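Local atomic coordinates of alpha,alpha-trehalose-phosphate synthase (UDP-forming) (Burkholderia vietnamiensis, PDB entry 5TVG), a protein that belongs to glycosyltransferase family 20 and has the GT-B architecture, in which two Rossmann-like domains face each other across a cleft. Residues A[73-78]-A[119-124]; A[85-90]-A[312-317]; A[125-130]-A[153-158]; A[181-186]-A[205-210]. All coordinates share one frame; numbering follows the deposited sequence.

Contact 1. Residues A[73-78]-A[119-124]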
loop_
_atom_site.group_PDB
_atom_site.type_symbol
_atom_site.label_atom_id
_atom_site.label_comp_id
_atom_site.label_asym_id
_atom_site.label_seq_id
_atom_site.Cartn_x
_atom_site.Cartn_y
_atom_site.Cartn_z
ATOM N N ALA A 73 0.014 -34.666 28.213
ATOM C CA ALA A 73 0.684 -35.440 27.174
ATOM C C ALA A 73 0.814 -34.549 25.946
ATOM O O ALA A 73 -0.198 -34.233 25.310
ATOM C CB ALA A 73 -0.082 -36.728 26.865
ATOM N N THR A 74 2.050 -34.107 25.632
ATOM C CA THR A 74 2.255 -33.111 24.580
ATOM C C THR A 74 3.234 -33.562 23.501
ATOM O O THR A 74 4.108 -34.416 23.709
ATOM C CB THR A 74 2.732 -31.751 25.139
ATOM O OG1 THR A 74 3.975 -31.920 25.822
ATOM C CG2 THR A 74 1.691 -31.152 26.103
ATOM N N LEU A 75 3.107 -32.902 22.352
ATOM C CA LEU A 75 3.872 -33.204 21.157
ATOM C C LEU A 75 4.265 -31.898 20.489
ATOM O O LEU A 75 3.520 -30.911 20.539
ATOM C CB LEU A 75 3.056 -34.033 20.151
ATOM C CG LEU A 75 2.801 -35.491 20.463
ATOM C CD1 LEU A 75 1.587 -35.939 19.685
ATOM C CD2 LEU A 75 4.056 -36.349 20.093
ATOM N N GLY A 76 5.437 -31.911 19.839
ATOM C CA GLY A 76 5.857 -30.783 19.035
ATOM C C GLY A 76 5.372 -30.959 17.615
ATOM O O GLY A 76 4.879 -32.029 17.262
ATOM N N LEU A 77 5.481 -29.890 16.818
ATOM C CA LEU A 77 5.140 -29.951 15.403
ATOM C C LEU A 77 6.328 -29.517 14.552
ATOM O O LEU A 77 7.100 -28.647 14.940
ATOM C CB LEU A 77 3.939 -29.054 15.057
ATOM C CG LEU A 77 2.541 -29.349 15.625
ATOM C CD1 LEU A 77 1.538 -28.242 15.228
ATOM C CD2 LEU A 77 2.062 -30.718 15.177
ATOM N N THR A 78 6.435 -30.091 13.364
ATOM C CA THR A 78 7.448 -29.628 12.446
ATOM C C THR A 78 7.005 -28.301 11.847
ATOM O O THR A 78 5.813 -27.942 11.872
ATOM C CB THR A 78 7.658 -30.635 11.315
ATOM O OG1 THR A 78 6.421 -30.803 10.590
ATOM C CG2 THR A 78 8.206 -31.981 11.821
ATOM N N ASN A 119 -4.075 -33.532 12.049
ATOM C CA ASN A 119 -5.158 -34.089 12.861
ATOM C C ASN A 119 -5.026 -35.602 12.971
ATOM O O ASN A 119 -5.179 -36.165 14.063
ATOM C CB ASN A 119 -6.526 -33.721 12.275
ATOM C CG ASN A 119 -7.081 -32.435 12.845
ATOM O OD1 ASN A 119 -7.867 -32.448 13.816
ATOM N ND2 ASN A 119 -6.715 -31.308 12.231
ATOM N N ALA A 120 -4.734 -36.277 11.847
ATOM C CA ALA A 120 -4.590 -37.735 11.874
ATOM C C ALA A 120 -3.375 -38.164 12.689
ATOM O O ALA A 120 -3.422 -39.175 13.404
ATOM C CB ALA A 120 -4.491 -38.295 10.454
ATOM N N MET A 121 -2.269 -37.427 12.578
ATOM C CA MET A 121 -1.086 -37.759 13.367
ATOM C C MET A 121 -1.368 -37.599 14.857
ATOM O O MET A 121 -0.996 -38.453 15.664
ATOM C CB MET A 121 0.104 -36.894 12.921
ATOM C CG MET A 121 1.437 -37.141 13.685
ATOM S SD MET A 121 1.457 -36.336 15.325
ATOM C CE MET A 121 1.483 -34.598 14.877
ATOM N N LEU A 122 -2.026 -36.501 15.238
ATOM C CA LEU A 122 -2.373 -36.282 16.644
ATOM C C LEU A 122 -3.322 -37.351 17.169
ATOM O O LEU A 122 -3.179 -37.799 18.315
ATOM C CB LEU A 122 -3.006 -34.905 16.826
ATOM C CG LEU A 122 -2.095 -33.685 16.625
ATOM C CD1 LEU A 122 -2.876 -32.346 16.726
ATOM C CD2 LEU A 122 -0.975 -33.734 17.654
ATOM N N ALA A 123 -4.302 -37.765 16.351
ATOM C CA ALA A 123 -5.273 -38.768 16.778
ATOM C C ALA A 123 -4.600 -40.125 16.971
ATOM O O ALA A 123 -4.959 -40.887 17.878
ATOM C CB ALA A 123 -6.404 -38.882 15.753
ATOM N N ARG A 124 -3.656 -40.460 16.093
ATOM C CA ARG A 124 -2.929 -41.716 16.238
ATOM C C ARG A 124 -2.134 -41.728 17.534
ATOM O O ARG A 124 -2.158 -42.717 18.268
ATOM C CB ARG A 124 -2.031 -41.902 15.017
ATOM C CG ARG A 124 -1.173 -43.130 14.982
ATOM C CD ARG A 124 -0.597 -43.260 13.579
ATOM N NE ARG A 124 0.494 -42.310 13.326
ATOM C CZ ARG A 124 0.420 -41.215 12.565
ATOM N NH1 ARG A 124 -0.714 -40.877 11.946
ATOM N NH2 ARG A 124 1.505 -40.454 12.420
#

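Contact 2. Residues A[85-90]-A[312-317]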
loop_
_atom_site.group_PDB
_atom_site.type_symbol
_atom_site.label_atom_id
_atom_site.label_comp_id
_atom_site.label_asym_id
_atom_site.label_seq_id
_atom_site.Cartn_x
_atom_site.Cartn_y
_atom_site.Cartn_z
ATOM N N TYR A 85 -1.001 -26.594 9.064
ATOM C CA TYR A 85 -2.093 -26.870 9.975
ATOM C C TYR A 85 -2.530 -25.620 10.721
ATOM O O TYR A 85 -3.723 -25.307 10.767
ATOM C CB TYR A 85 -1.661 -27.987 10.934
ATOM C CG TYR A 85 -2.386 -28.063 12.264
ATOM C CD1 TYR A 85 -3.608 -28.744 12.403
ATOM C CD2 TYR A 85 -1.804 -27.505 13.403
ATOM C CE1 TYR A 85 -4.242 -28.829 13.647
ATOM C CE2 TYR A 85 -2.407 -27.586 14.623
ATOM C CZ TYR A 85 -3.630 -28.238 14.748
ATOM O OH TYR A 85 -4.191 -28.303 15.990
ATOM N N TYR A 86 -1.587 -24.935 11.364
ATOM C CA TYR A 86 -1.891 -23.821 12.248
ATOM C C TYR A 86 -1.945 -22.494 11.497
ATOM O O TYR A 86 -2.998 -21.847 11.476
ATOM C CB TYR A 86 -0.881 -23.791 13.406
ATOM C CG TYR A 86 -1.092 -22.640 14.390
ATOM C CD1 TYR A 86 -2.107 -22.682 15.369
ATOM C CD2 TYR A 86 -0.250 -21.540 14.377
ATOM C CE1 TYR A 86 -2.270 -21.633 16.277
ATOM C CE2 TYR A 86 -0.407 -20.502 15.273
ATOM C CZ TYR A 86 -1.412 -20.542 16.214
ATOM O OH TYR A 86 -1.525 -19.469 17.076
ATOM N N ARG A 87 -0.814 -22.077 10.889
ATOM C CA ARG A 87 -0.742 -20.817 10.150
ATOM C C ARG A 87 -1.631 -20.833 8.913
ATOM O O ARG A 87 -2.259 -19.822 8.562
ATOM C CB ARG A 87 0.691 -20.566 9.677
ATOM C CG ARG A 87 1.561 -19.665 10.504
ATOM C CD ARG A 87 2.896 -19.504 9.790
ATOM N NE ARG A 87 2.700 -18.823 8.522
ATOM C CZ ARG A 87 3.599 -18.729 7.551
ATOM N NH1 ARG A 87 3.273 -18.071 6.447
ATOM N NH2 ARG A 87 4.812 -19.280 7.673
ATOM N N GLY A 88 -1.656 -21.958 8.215
ATOM C CA GLY A 88 -2.360 -22.030 6.957
ATOM C C GLY A 88 -3.853 -22.236 7.156
ATOM O O GLY A 88 -4.614 -21.273 7.301
ATOM N N PHE A 89 -4.294 -23.486 7.117
ATOM C CA PHE A 89 -5.724 -23.718 7.036
ATOM C C PHE A 89 -6.462 -23.151 8.248
ATOM O O PHE A 89 -7.478 -22.463 8.092
ATOM C CB PHE A 89 -6.010 -25.202 6.865
ATOM C CG PHE A 89 -7.449 -25.478 6.533
ATOM C CD1 PHE A 89 -7.946 -25.164 5.259
ATOM C CD2 PHE A 89 -8.317 -26.017 7.491
ATOM C CE1 PHE A 89 -9.308 -25.403 4.943
ATOM C CE2 PHE A 89 -9.663 -26.270 7.179
ATOM C CZ PHE A 89 -10.161 -25.952 5.904
ATOM N N SER A 90 -5.964 -23.401 9.466
ATOM C CA SER A 90 -6.687 -22.916 10.643
ATOM C C SER A 90 -6.810 -21.402 10.639
ATOM O O SER A 90 -7.917 -20.854 10.767
ATOM C CB SER A 90 -6.036 -23.374 11.954
ATOM O OG SER A 90 -6.162 -24.773 12.147
ATOM N N SER A 312 1.454 -13.032 14.381
ATOM C CA SER A 312 2.237 -12.073 13.595
ATOM C C SER A 312 2.749 -12.639 12.278
ATOM O O SER A 312 3.094 -11.862 11.383
ATOM C CB SER A 312 3.463 -11.587 14.379
ATOM O OG SER A 312 3.067 -10.983 15.588
ATOM N N ASP A 313 2.848 -13.958 12.147
ATOM C CA ASP A 313 3.380 -14.560 10.929
ATOM C C ASP A 313 2.305 -14.824 9.884
ATOM O O ASP A 313 2.602 -15.433 8.851
ATOM C CB ASP A 313 4.147 -15.834 11.287
ATOM C CG ASP A 313 3.280 -16.858 12.029
ATOM O OD1 ASP A 313 2.151 -16.527 12.495
ATOM O OD2 ASP A 313 3.780 -17.979 12.218
ATOM N N VAL A 314 1.076 -14.366 10.131
ATOM C CA VAL A 314 -0.014 -14.377 9.160
ATOM C C VAL A 314 -0.143 -12.964 8.577
ATOM O O VAL A 314 -0.211 -11.979 9.325
ATOM C CB VAL A 314 -1.321 -14.840 9.826
ATOM C CG1 VAL A 314 -2.447 -14.857 8.829
ATOM C CG2 VAL A 314 -1.125 -16.252 10.511
ATOM N N GLN A 315 -0.124 -12.849 7.245
ATOM C CA GLN A 315 -0.075 -11.521 6.612
ATOM C C GLN A 315 -1.293 -10.662 6.947
ATOM O O GLN A 315 -1.169 -9.437 7.094
ATOM C CB GLN A 315 0.048 -11.649 5.096
ATOM N N THR A 316 -2.490 -11.269 7.042
ATOM C CA THR A 316 -3.667 -10.448 7.323
ATOM C C THR A 316 -3.517 -9.750 8.661
ATOM O O THR A 316 -3.976 -8.616 8.828
ATOM C CB THR A 316 -4.953 -11.283 7.356
ATOM O OG1 THR A 316 -4.715 -12.517 8.055
ATOM C CG2 THR A 316 -5.428 -11.584 5.948
ATOM N N TYR A 317 -2.829 -10.392 9.605
ATOM C CA TYR A 317 -2.632 -9.763 10.897
ATOM C C TYR A 317 -1.624 -8.631 10.823
ATOM O O TYR A 317 -1.725 -7.673 11.597
ATOM C CB TYR A 317 -2.183 -10.804 11.918
ATOM C CG TYR A 317 -3.348 -11.642 12.357
ATOM C CD1 TYR A 317 -3.794 -12.707 11.584
ATOM C CD2 TYR A 317 -4.054 -11.320 13.499
ATOM C CE1 TYR A 317 -4.883 -13.436 11.961
ATOM C CE2 TYR A 317 -5.160 -12.066 13.897
ATOM C CZ TYR A 317 -5.567 -13.113 13.125
ATOM O OH TYR A 317 -6.648 -13.874 13.537
#

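Contact 3. Residues A[125-130]-A[153-158]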
loop_
_atom_site.group_PDB
_atom_site.type_symbol
_atom_site.label_atom_id
_atom_site.label_comp_id
_atom_site.label_asym_id
_atom_site.label_seq_id
_atom_site.Cartn_x
_atom_site.Cartn_y
_atom_site.Cartn_z
ATOM N N GLN A 125 -1.509 -40.598 17.885
ATOM C CA GLN A 125 -0.751 -40.530 19.133
ATOM C C GLN A 125 -1.668 -40.618 20.344
ATOM O O GLN A 125 -1.330 -41.283 21.330
ATOM C CB GLN A 125 0.079 -39.241 19.187
ATOM C CG GLN A 125 1.228 -39.112 18.150
ATOM C CD GLN A 125 2.473 -39.891 18.516
ATOM O OE1 GLN A 125 2.565 -40.448 19.610
ATOM N NE2 GLN A 125 3.473 -39.880 17.624
ATOM N N LEU A 126 -2.850 -39.976 20.292
ATOM C CA LEU A 126 -3.753 -40.064 21.441
ATOM C C LEU A 126 -4.354 -41.461 21.576
ATOM O O LEU A 126 -4.560 -41.947 22.697
ATOM C CB LEU A 126 -4.866 -39.012 21.355
ATOM C CG LEU A 126 -5.949 -39.138 22.448
ATOM C CD1 LEU A 126 -5.373 -38.785 23.833
ATOM C CD2 LEU A 126 -7.162 -38.263 22.147
ATOM N N ALA A 127 -4.671 -42.114 20.453
ATOM C CA ALA A 127 -5.355 -43.398 20.533
ATOM C C ALA A 127 -4.575 -44.388 21.386
ATOM O O ALA A 127 -5.166 -45.134 22.178
ATOM C CB ALA A 127 -5.586 -43.965 19.136
ATOM N N ALA A 128 -3.241 -44.359 21.301
ATOM C CA ALA A 128 -2.422 -45.287 22.076
ATOM C C ALA A 128 -2.497 -45.040 23.580
ATOM O O ALA A 128 -2.056 -45.894 24.351
ATOM C CB ALA A 128 -0.959 -45.214 21.613
ATOM N N LEU A 129 -3.019 -43.907 24.019
ATOM C CA LEU A 129 -3.114 -43.596 25.439
ATOM C C LEU A 129 -4.498 -43.835 26.021
ATOM O O LEU A 129 -4.661 -43.751 27.248
ATOM C CB LEU A 129 -2.753 -42.118 25.672
ATOM C CG LEU A 129 -1.381 -41.624 25.233
ATOM C CD1 LEU A 129 -1.324 -40.139 25.485
ATOM C CD2 LEU A 129 -0.288 -42.379 26.025
ATOM N N LEU A 130 -5.500 -44.089 25.182
ATOM C CA LEU A 130 -6.872 -44.082 25.666
ATOM C C LEU A 130 -7.231 -45.398 26.330
ATOM O O LEU A 130 -6.646 -46.452 26.056
ATOM C CB LEU A 130 -7.861 -43.836 24.526
ATOM C CG LEU A 130 -7.763 -42.529 23.748
ATOM C CD1 LEU A 130 -8.622 -42.593 22.465
ATOM C CD2 LEU A 130 -8.186 -41.384 24.645
ATOM N N LEU A 153 -9.607 -45.050 13.555
ATOM C CA LEU A 153 -8.726 -45.900 14.349
ATOM C C LEU A 153 -9.502 -46.866 15.237
ATOM O O LEU A 153 -8.891 -47.538 16.068
ATOM C CB LEU A 153 -7.813 -45.025 15.209
ATOM C CG LEU A 153 -6.926 -44.052 14.417
ATOM C CD1 LEU A 153 -6.350 -43.029 15.382
ATOM C CD2 LEU A 153 -5.787 -44.768 13.654
ATOM N N GLY A 154 -10.837 -46.893 15.145
ATOM C CA GLY A 154 -11.659 -47.796 15.942
ATOM C C GLY A 154 -12.083 -47.255 17.292
ATOM O O GLY A 154 -12.583 -48.013 18.121
ATOM N N VAL A 155 -11.918 -45.963 17.544
ATOM C CA VAL A 155 -12.263 -45.410 18.848
ATOM C C VAL A 155 -13.783 -45.297 18.977
ATOM O O VAL A 155 -14.455 -44.677 18.139
ATOM C CB VAL A 155 -11.554 -44.067 19.047
ATOM C CG1 VAL A 155 -12.048 -43.353 20.300
ATOM C CG2 VAL A 155 -10.047 -44.317 19.092
ATOM N N LYS A 156 -14.338 -45.924 20.023
ATOM C CA LYS A 156 -15.775 -45.954 20.283
ATOM C C LYS A 156 -16.196 -45.050 21.431
ATOM O O LYS A 156 -17.403 -44.885 21.657
ATOM C CB LYS A 156 -16.252 -47.384 20.602
ATOM C CG LYS A 156 -15.864 -48.448 19.583
ATOM C CD LYS A 156 -16.551 -48.202 18.245
ATOM C CE LYS A 156 -16.112 -49.245 17.209
ATOM N NZ LYS A 156 -16.477 -48.915 15.787
ATOM N N ASN A 157 -15.236 -44.447 22.136
ATOM C CA ASN A 157 -15.449 -43.546 23.265
ATOM C C ASN A 157 -16.451 -42.436 22.987
ATOM O O ASN A 157 -16.705 -42.097 21.823
ATOM C CB ASN A 157 -14.120 -42.895 23.657
ATOM C CG ASN A 157 -13.109 -43.909 24.111
ATOM O OD1 ASN A 157 -12.723 -44.771 23.335
ATOM N ND2 ASN A 157 -12.680 -43.818 25.365
ATOM N N PRO A 158 -17.059 -41.870 24.028
ATOM C CA PRO A 158 -17.764 -40.595 23.860
ATOM C C PRO A 158 -16.756 -39.534 23.454
ATOM O O PRO A 158 -15.713 -39.380 24.096
ATOM C CB PRO A 158 -18.354 -40.312 25.247
ATOM C CG PRO A 158 -18.391 -41.702 25.971
ATOM C CD PRO A 158 -17.136 -42.395 25.403
#

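Contact 4. Residues A[181-186]-A[205-210]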
loop_
_atom_site.group_PDB
_atom_site.type_symbol
_atom_site.label_atom_id
_atom_site.label_comp_id
_atom_site.label_asym_id
_atom_site.label_seq_id
_atom_site.Cartn_x
_atom_site.Cartn_y
_atom_site.Cartn_z
ATOM N N GLU A 181 -17.038 -31.738 3.563
ATOM C CA GLU A 181 -16.226 -32.723 4.256
ATOM C C GLU A 181 -16.106 -32.395 5.732
ATOM O O GLU A 181 -16.206 -33.292 6.587
ATOM C CB GLU A 181 -14.822 -32.781 3.633
ATOM C CG GLU A 181 -14.021 -33.972 4.072
ATOM C CD GLU A 181 -12.721 -34.127 3.313
ATOM O OE1 GLU A 181 -11.921 -33.176 3.288
ATOM O OE2 GLU A 181 -12.540 -35.188 2.695
ATOM N N LEU A 182 -15.886 -31.115 6.046
ATOM C CA LEU A 182 -15.718 -30.687 7.432
ATOM C C LEU A 182 -17.001 -30.896 8.237
ATOM O O LEU A 182 -16.950 -31.325 9.396
ATOM C CB LEU A 182 -15.303 -29.214 7.463
ATOM C CG LEU A 182 -13.905 -28.842 6.918
ATOM C CD1 LEU A 182 -13.736 -27.347 6.898
ATOM C CD2 LEU A 182 -12.791 -29.469 7.751
ATOM N N VAL A 183 -18.162 -30.600 7.649
ATOM C CA VAL A 183 -19.406 -30.874 8.364
ATOM C C VAL A 183 -19.580 -32.379 8.554
ATOM O O VAL A 183 -19.996 -32.838 9.620
ATOM C CB VAL A 183 -20.603 -30.260 7.617
ATOM C CG1 VAL A 183 -21.918 -30.797 8.175
ATOM C CG2 VAL A 183 -20.553 -28.731 7.654
ATOM N N LYS A 184 -19.241 -33.172 7.535
ATOM C CA LYS A 184 -19.255 -34.623 7.695
ATOM C C LYS A 184 -18.371 -35.056 8.861
ATOM O O LYS A 184 -18.777 -35.889 9.686
ATOM C CB LYS A 184 -18.804 -35.307 6.399
ATOM C CG LYS A 184 -18.660 -36.833 6.529
ATOM C CD LYS A 184 -18.593 -37.536 5.184
ATOM C CE LYS A 184 -17.307 -37.204 4.413
ATOM N NZ LYS A 184 -16.104 -37.836 5.026
ATOM N N PHE A 185 -17.156 -34.497 8.948
ATOM C CA PHE A 185 -16.272 -34.807 10.069
ATOM C C PHE A 185 -16.911 -34.447 11.404
ATOM O O PHE A 185 -16.784 -35.186 12.387
ATOM C CB PHE A 185 -14.932 -34.081 9.908
ATOM C CG PHE A 185 -14.070 -34.640 8.801
ATOM C CD1 PHE A 185 -14.339 -35.894 8.264
ATOM C CD2 PHE A 185 -13.034 -33.881 8.247
ATOM C CE1 PHE A 185 -13.555 -36.421 7.231
ATOM C CE2 PHE A 185 -12.253 -34.391 7.216
ATOM C CZ PHE A 185 -12.512 -35.669 6.711
ATOM N N MET A 186 -17.606 -33.323 11.456
ATOM C CA MET A 186 -18.185 -32.872 12.715
ATOM C C MET A 186 -19.253 -33.820 13.206
ATOM O O MET A 186 -19.522 -33.874 14.410
ATOM C CB MET A 186 -18.792 -31.477 12.550
ATOM C CG MET A 186 -17.758 -30.408 12.218
ATOM S SD MET A 186 -18.429 -28.774 11.916
ATOM C CE MET A 186 -18.809 -28.246 13.550
ATOM N N ASP A 205 -28.817 -25.505 10.189
ATOM C CA ASP A 205 -29.297 -24.971 8.919
ATOM C C ASP A 205 -28.536 -25.583 7.754
ATOM O O ASP A 205 -29.138 -25.986 6.749
ATOM C CB ASP A 205 -29.158 -23.425 8.884
ATOM C CG ASP A 205 -30.304 -22.700 9.614
ATOM O OD1 ASP A 205 -31.332 -23.336 9.935
ATOM O OD2 ASP A 205 -30.191 -21.480 9.859
ATOM N N TYR A 206 -27.218 -25.703 7.884
ATOM C CA TYR A 206 -26.433 -26.322 6.821
ATOM C C TYR A 206 -26.917 -27.743 6.549
ATOM O O TYR A 206 -27.155 -28.131 5.400
ATOM C CB TYR A 206 -24.938 -26.306 7.187
ATOM C CG TYR A 206 -24.035 -26.854 6.101
ATOM C CD1 TYR A 206 -23.836 -28.226 5.955
ATOM C CD2 TYR A 206 -23.374 -25.995 5.226
ATOM C CE1 TYR A 206 -23.008 -28.727 4.954
ATOM C CE2 TYR A 206 -22.544 -26.472 4.240
ATOM C CZ TYR A 206 -22.365 -27.837 4.094
ATOM O OH TYR A 206 -21.538 -28.295 3.082
ATOM N N ILE A 207 -27.059 -28.537 7.604
ATOM C CA ILE A 207 -27.437 -29.937 7.430
ATOM C C ILE A 207 -28.863 -30.066 6.903
ATOM O O ILE A 207 -29.137 -30.851 5.989
ATOM C CB ILE A 207 -27.217 -30.683 8.758
ATOM C CG1 ILE A 207 -25.700 -30.959 8.872
ATOM C CG2 ILE A 207 -28.090 -31.936 8.836
ATOM C CD1 ILE A 207 -25.232 -31.483 10.183
ATOM N N GLU A 208 -29.783 -29.267 7.416
ATOM C CA GLU A 208 -31.165 -29.426 6.983
ATOM C C GLU A 208 -31.365 -28.898 5.569
ATOM O O GLU A 208 -31.926 -29.585 4.709
ATOM C CB GLU A 208 -32.086 -28.756 7.997
ATOM C CG GLU A 208 -32.144 -29.577 9.299
ATOM C CD GLU A 208 -32.886 -28.885 10.428
ATOM O OE1 GLU A 208 -32.216 -28.408 11.367
ATOM O OE2 GLU A 208 -34.129 -28.820 10.382
ATOM N N ARG A 209 -30.895 -27.685 5.300
ATOM C CA ARG A 209 -31.193 -27.065 4.019
ATOM C C ARG A 209 -30.381 -27.671 2.877
ATOM O O ARG A 209 -30.756 -27.502 1.714
ATOM C CB ARG A 209 -30.963 -25.562 4.133
ATOM C CG ARG A 209 -32.058 -24.916 4.970
ATOM C CD ARG A 209 -31.705 -23.517 5.427
ATOM N NE ARG A 209 -32.803 -22.929 6.188
ATOM C CZ ARG A 209 -32.966 -21.620 6.358
ATOM N NH1 ARG A 209 -32.095 -20.777 5.814
ATOM N NH2 ARG A 209 -34.003 -21.157 7.047
ATOM N N ARG A 210 -29.288 -28.378 3.162
ATOM C CA ARG A 210 -28.574 -29.071 2.099
ATOM C C ARG A 210 -28.985 -30.530 1.994
ATOM O O ARG A 210 -28.341 -31.294 1.267
ATOM C CB ARG A 210 -27.059 -28.941 2.286
ATOM C CG ARG A 210 -26.628 -27.442 2.259
ATOM C CD ARG A 210 -25.120 -27.266 2.319
ATOM N NE ARG A 210 -24.466 -27.692 1.086
ATOM C CZ ARG A 210 -24.212 -26.891 0.053
ATOM N NH1 ARG A 210 -24.526 -25.609 0.099
ATOM N NH2 ARG A 210 -23.632 -27.379 -1.030
#

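Contact 1. Residues A[73-78]-A[119-124]
Leu-75 and Leu-77 of strand 70-77 meet Met-121 and Leu-122 of helix 109-127, and every contact between the two segments is apolar. The methyl CD1 of Leu-75 lies 3.9 Å from CD2 of Leu-122; these two side chains run past one another in opposite senses and touch only at these methyls. Leu-75 CD1 also comes within 4.4 Å of the sulfur SD of Met-121. The second apolar pair is made by methyl ends, with CD2 of Leu-77 at 3.9 Å from CE of Met-121. Met-121 reaches the strand because its chain, after setting out anti to the backbone N, folds back at chi2 (-78°) and again at chi3 (-68°), which brings SD and CE round to the two leucines. Leu-77 starts out obliquely to the helix and only its end closes on it, whereas Leu-75 heads for the helix from its CB onward.

Polar bonds hold the strand in place. Gly-76 N is hydrogen-bonded to Asp-59 OD2, and Leu-75 is joined through its backbone to Gly-49 and Asn-51. Separately, Thr-78 OG1 binds Asp-81 N and so N-caps helix 79-98. Phe-146 backs Leu-122 from helix 146-152. The strand and helix segments run at 149° with axes 10.7 Å apart, a nearly antiparallel helix laid on the mixed sheet of the N-terminal Rossmann-like domain of the GT-B fold.

Contact 2. Residues A[85-90]-A[312-317]
Arg-87 leans on Asp-313 along almost its whole side chain. Its CB points at the loop 312-314, and the first close approach comes at CG, which is 3.3 Å from Asp-313 OD2 and 4.3 Å from Val-314 CG2. CD presses closest, at 3.0 Å from the same OD2. The chain bends about the CG-CD bond (chi3 64°), and this turn carries NE and the guanidinium over Asp-313 O, which sits above one face of the group. NE lies 3.9 Å from Asp-313 OD2, a long salt bridge and no hydrogen bond; it is 3.4 Å from Asp-313 O at a poor angle for bonding, and CZ is 3.7 Å from that oxygen. The guanidinium and carboxylate planes stand 42° apart. At the tip, NH2 forms a salt bridge with Asp-83, while Asp-313 OD2 is hydrogen-bonded to Tyr-82 OH, so both charges find stronger partners on helix 79-98 itself.

The contact spans the two halves of the GT-B fold: helix 79-98 belongs to the N-terminal domain, and 312-317 holds the loop and first turn of helix 315-335 of the C-terminal one, a few residues after Pro-308 of the uridine-5'-diphosphate pocket. Val-314 CG2 also packs against the backbone, 4.2 Å from Arg-87 O. Helix 79-98 is widened here by a pi-type turn, in which Tyr-85 O accepts from both Ser-90 N and Ser-90 OG, arriving from opposite faces of its plane.

Contact 3. Residues A[125-130]-A[153-158]
Ala-127, Leu-130, Leu-153 and Val-155 meet through methyl groups, and no aromatic ring lies among them. The flat group beside them is the carboxamide of Asn-157, whose CB points toward 125-130 but whose ND2 is engaged elsewhere: it is hydrogen-bonded to Arg-131 O and to Asp-134 O. Two bonds on one nitrogen fix the rotation of this buried amide and tie the loop to the connection that follows Leu-130.

The apolar contact proper has two parts. CB of Ala-127 lies 3.9 Å from Leu-153 CD1, on the outer and more solvent-exposed side, and 4.5 Å from Val-155 CG2. Deeper in, CD1 of Leu-130 touches both methyls of Val-155, at 4.0 Å from CG2 and 4.1 Å from CG1, the two side chains crossing at about a right angle. Val-155 presents the pair because CG1 is anti to its backbone N (chi1 171°) while CG2 lies beside that N.

The contact joins the end of one helix to the loop after another, both in the N-terminal Rossmann-like domain. Helix 109-127 runs out into a type I turn from Ala-127 to Leu-130, closed by Leu-130 N to Ala-127 O at 3.2 Å, on the way to strand 135-139. Helix 146-152, which forms the beta-alpha-beta crossover between the neighbouring parallel strands 135-139 and 159-162, ends in a Schellman motif with Gly-154 at positive phi (89°). Arg-151 NH1 holds the loop by binding Val-155 O and Asn-157 O. Leu-130 also reaches Ile-13 and Ile-136 of the central sheet.

Contact 4. Residues A[181-186]-A[205-210]
Tyr-206 carries its ring toward Val-183 because its CG is anti to the backbone N (chi1 -176°). Val-183 in turn has CG1 anti to its own N (chi1 167°) and CG2 anti to the carbonyl carbon, which sends CG2 to the tyrosine face and CG1 to Ile-207.

CG2 lies over one face of the tyrosine ring, displaced toward the rim: it is 3.9 Å from the ring centroid and 23° off the normal, a CH-pi contact, with CE1 of Tyr-206 its nearest ring atom at 3.6 Å. The opposite face is covered by Arg-210 CD, 3.2 Å above the ring plane and also off-centre, so the ring is held between an aliphatic methyl and the arginine chain. Its hydroxyl is hydrogen-bonded to His-179 ND1 at the start of helix 179-186, which fixes the far end of the ring to the same helix that bears Val-183.

CG1 of Val-183 reaches Ile-207, at 3.8 Å from its CG1 and 3.9 Å from its CD1, and also touches the ring atom CD1 of Tyr-206. Ile-207 sets off across the contact and only its end turns in to the valine. Leu-173 touches both Val-183 and Tyr-206, and Phe-203 also packs on Val-183, so the valine is buried on several sides.

On the same helix, Asp-205 and Arg-209 form reciprocal salt bridges with Arg-209 and Asp-205 of a second subunit, so helix 197-209 also serves the assembly. Helices 179-186 and 197-209, which precede and follow strand 191-194, pack here as consecutive helices of the Rossmann-like N-terminal GT-B domain.

Overall arrangement
Contacts 1, 3 and 4 lie within the N-terminal domain, while contact 2 joins it to the C-terminal domain; along the chain contacts 3 and 4 are nested inside the loop it closes, and contact 1 crosses it. Contacts 1 and 3 share helix 109-127 and follow one another in sequence, with centres about 13 Å apart and direct packing between them. Contact 2, about 19 Å from the centre of contact 1, touches it where Tyr-85 meets Leu-77 and Asn-119. Contact 4 lies about 25 Å from contact 2, centre to centre, and touches it through Phe-89 and Leu-182. The interdomain contact is thus continuous with packing inside the N-terminal domain, and contact 4 adjoins a subunit interface.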